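Local atomic coordinates of putative amidohydrolase/peptidase (Burkholderia cenocepacia, PDB entry 4WJB), a protein that probably hydrolyses carbon-nitrogen bonds other than peptide bonds as a zinc-dependent amidohydrolase of the peptidase M20 family. Residues Asp72-Val77 with Tyr160-Gly165. Sequence-based numbering, arbitrary orientation.
Sequences DRMGNV and YTLEYG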
# COMPACT_ATOMS: atom_id res chain seq x y z
N ASP A 72 -10.90 29.90 -34.17
CA ASP A 72 -10.38 30.91 -33.25
C ASP A 72 -8.91 30.66 -32.92
O ASP A 72 -8.30 29.72 -33.43
CB ASP A 72 -11.24 30.99 -31.97
CG ASP A 72 -11.14 29.76 -31.06
OD1 ASP A 72 -10.15 28.99 -31.15
OD2 ASP A 72 -12.06 29.58 -30.23
N ARG A 73 -8.34 31.51 -32.05
CA ARG A 73 -6.91 31.51 -31.82
C ARG A 73 -6.43 30.26 -31.06
O ARG A 73 -5.23 29.97 -31.03
CB ARG A 73 -6.50 32.78 -31.07
CG ARG A 73 -6.81 34.06 -31.85
CD ARG A 73 -6.47 35.31 -31.06
NE ARG A 73 -5.03 35.54 -30.98
CZ ARG A 73 -4.47 36.51 -30.26
NH1 ARG A 73 -5.23 37.33 -29.54
NH2 ARG A 73 -3.15 36.65 -30.26
N MET A 74 -7.36 29.53 -30.46
CA MET A 74 -7.03 28.27 -29.81
C MET A 74 -7.31 27.08 -30.73
O MET A 74 -7.21 25.92 -30.32
CB MET A 74 -7.80 28.11 -28.49
CG MET A 74 -7.13 28.82 -27.32
SD MET A 74 -5.48 28.16 -26.95
CE MET A 74 -5.91 26.59 -26.19
N GLY A 75 -7.65 27.38 -31.98
CA GLY A 75 -7.90 26.35 -32.97
C GLY A 75 -9.25 25.68 -32.85
O GLY A 75 -9.51 24.67 -33.49
N ASN A 76 -10.13 26.24 -32.02
CA ASN A 76 -11.50 25.75 -31.94
C ASN A 76 -12.18 25.98 -33.28
O ASN A 76 -12.07 27.05 -33.87
CB ASN A 76 -12.27 26.45 -30.83
CG ASN A 76 -11.66 26.22 -29.46
OD1 ASN A 76 -11.21 25.12 -29.14
ND2 ASN A 76 -11.65 27.27 -28.64
N VAL A 77 -12.88 24.95 -33.76
CA VAL A 77 -13.52 25.03 -35.07
C VAL A 77 -15.02 25.17 -34.89
O VAL A 77 -15.64 24.35 -34.20
CB VAL A 77 -13.21 23.78 -35.92
CG1 VAL A 77 -13.81 23.91 -37.31
CG2 VAL A 77 -11.70 23.58 -36.01
N TYR A 160 -8.91 29.58 -18.26
CA TYR A 160 -7.50 29.84 -18.52
C TYR A 160 -7.33 31.04 -19.44
O TYR A 160 -8.22 31.34 -20.24
CB TYR A 160 -6.83 28.61 -19.17
CG TYR A 160 -6.95 27.33 -18.38
CD1 TYR A 160 -6.31 27.19 -17.15
CD2 TYR A 160 -7.66 26.25 -18.87
CE1 TYR A 160 -6.40 26.01 -16.43
CE2 TYR A 160 -7.76 25.06 -18.16
CZ TYR A 160 -7.12 24.95 -16.93
OH TYR A 160 -7.21 23.78 -16.22
N THR A 161 -6.19 31.71 -19.33
CA THR A 161 -5.88 32.79 -20.27
C THR A 161 -5.48 32.20 -21.61
O THR A 161 -5.08 31.04 -21.70
CB THR A 161 -4.73 33.68 -19.77
OG1 THR A 161 -3.51 32.94 -19.77
CG2 THR A 161 -5.01 34.20 -18.37
N LEU A 162 -5.59 33.00 -22.67
CA LEU A 162 -5.15 32.59 -23.99
C LEU A 162 -3.64 32.33 -23.99
O LEU A 162 -3.17 31.39 -24.62
CB LEU A 162 -5.51 33.65 -25.04
CG LEU A 162 -5.05 33.38 -26.48
CD1 LEU A 162 -5.67 32.10 -27.02
CD2 LEU A 162 -5.38 34.57 -27.39
N GLU A 163 -2.89 33.17 -23.28
CA GLU A 163 -1.44 33.00 -23.17
C GLU A 163 -1.10 31.64 -22.56
O GLU A 163 -0.19 30.94 -23.01
CB GLU A 163 -0.81 34.12 -22.33
CG GLU A 163 0.71 34.06 -22.25
CD GLU A 163 1.31 35.26 -21.52
OE1 GLU A 163 0.93 35.51 -20.36
OE2 GLU A 163 2.17 35.95 -22.12
N TYR A 164 -1.86 31.26 -21.54
CA TYR A 164 -1.66 29.96 -20.89
C TYR A 164 -1.98 28.82 -21.85
O TYR A 164 -1.20 27.87 -21.97
CB TYR A 164 -2.53 29.86 -19.63
CG TYR A 164 -2.38 28.55 -18.89
CD1 TYR A 164 -1.34 28.36 -17.98
CD2 TYR A 164 -3.27 27.50 -19.09
CE1 TYR A 164 -1.20 27.16 -17.29
CE2 TYR A 164 -3.13 26.31 -18.41
CZ TYR A 164 -2.10 26.14 -17.52
OH TYR A 164 -1.97 24.95 -16.85
N GLY A 165 -3.11 28.92 -22.54
CA GLY A 165 -3.54 27.88 -23.45
C GLY A 165 -2.56 27.65 -24.59
O GLY A 165 -2.28 26.51 -24.96
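M74 and L162 pass each other in opposite directions where the turn of residues 72-77 meets the first turn of helix 162-167. Beyond CB, the M74 chain first meets the helix at CG, 3.6 Å from L162 CD1. M74 SD comes next, lying against the same methyl and 3.8 Å from the backbone carbon G165 C. At the tip, M74 CE rests 3.8 Å from both G165 CA and G165 O. Bends at chi2 (-62°) and chi3 (-74°) curl the thioether onto this surface, and since G165 has no side chain, CE can lie directly against the helix backbone. On another side M74 packs on S152 and V155 of helix 151-157, so it is buried between two helices.

M74 itself sits in a type I beta turn, D72 to G75, within the loop that joins antiparallel strands 68-71 and 77-81 in a beta hairpin of the M20 fold. Its inner brace is the D72 carboxylate. OD1 accepts M74 N, in an Asx turn, and N76 N, the two donors arriving from opposite faces of the carboxylate plane; D72 OD2 takes N76 ND2 through its syn lone pair at 2.8 Å. N76 OD1 in turn accepts from S152 OG and T139 N, which ties the hairpin to helix 151-157 and to T139, just past strand 133-138.

With chi1 at 178°, L162 extends its two methyls across the gap, CD1 to M74 and CD2 to R73, whose side chain it crosses at about a right angle. L162 CD2 sits over one guanidinium face, displaced toward its edge and 3.5 Å from R73 NH1, at the exposed border of the contact. The helix start itself is capped by T161, whose OG1 accepts Y164 N at 2.9 Å.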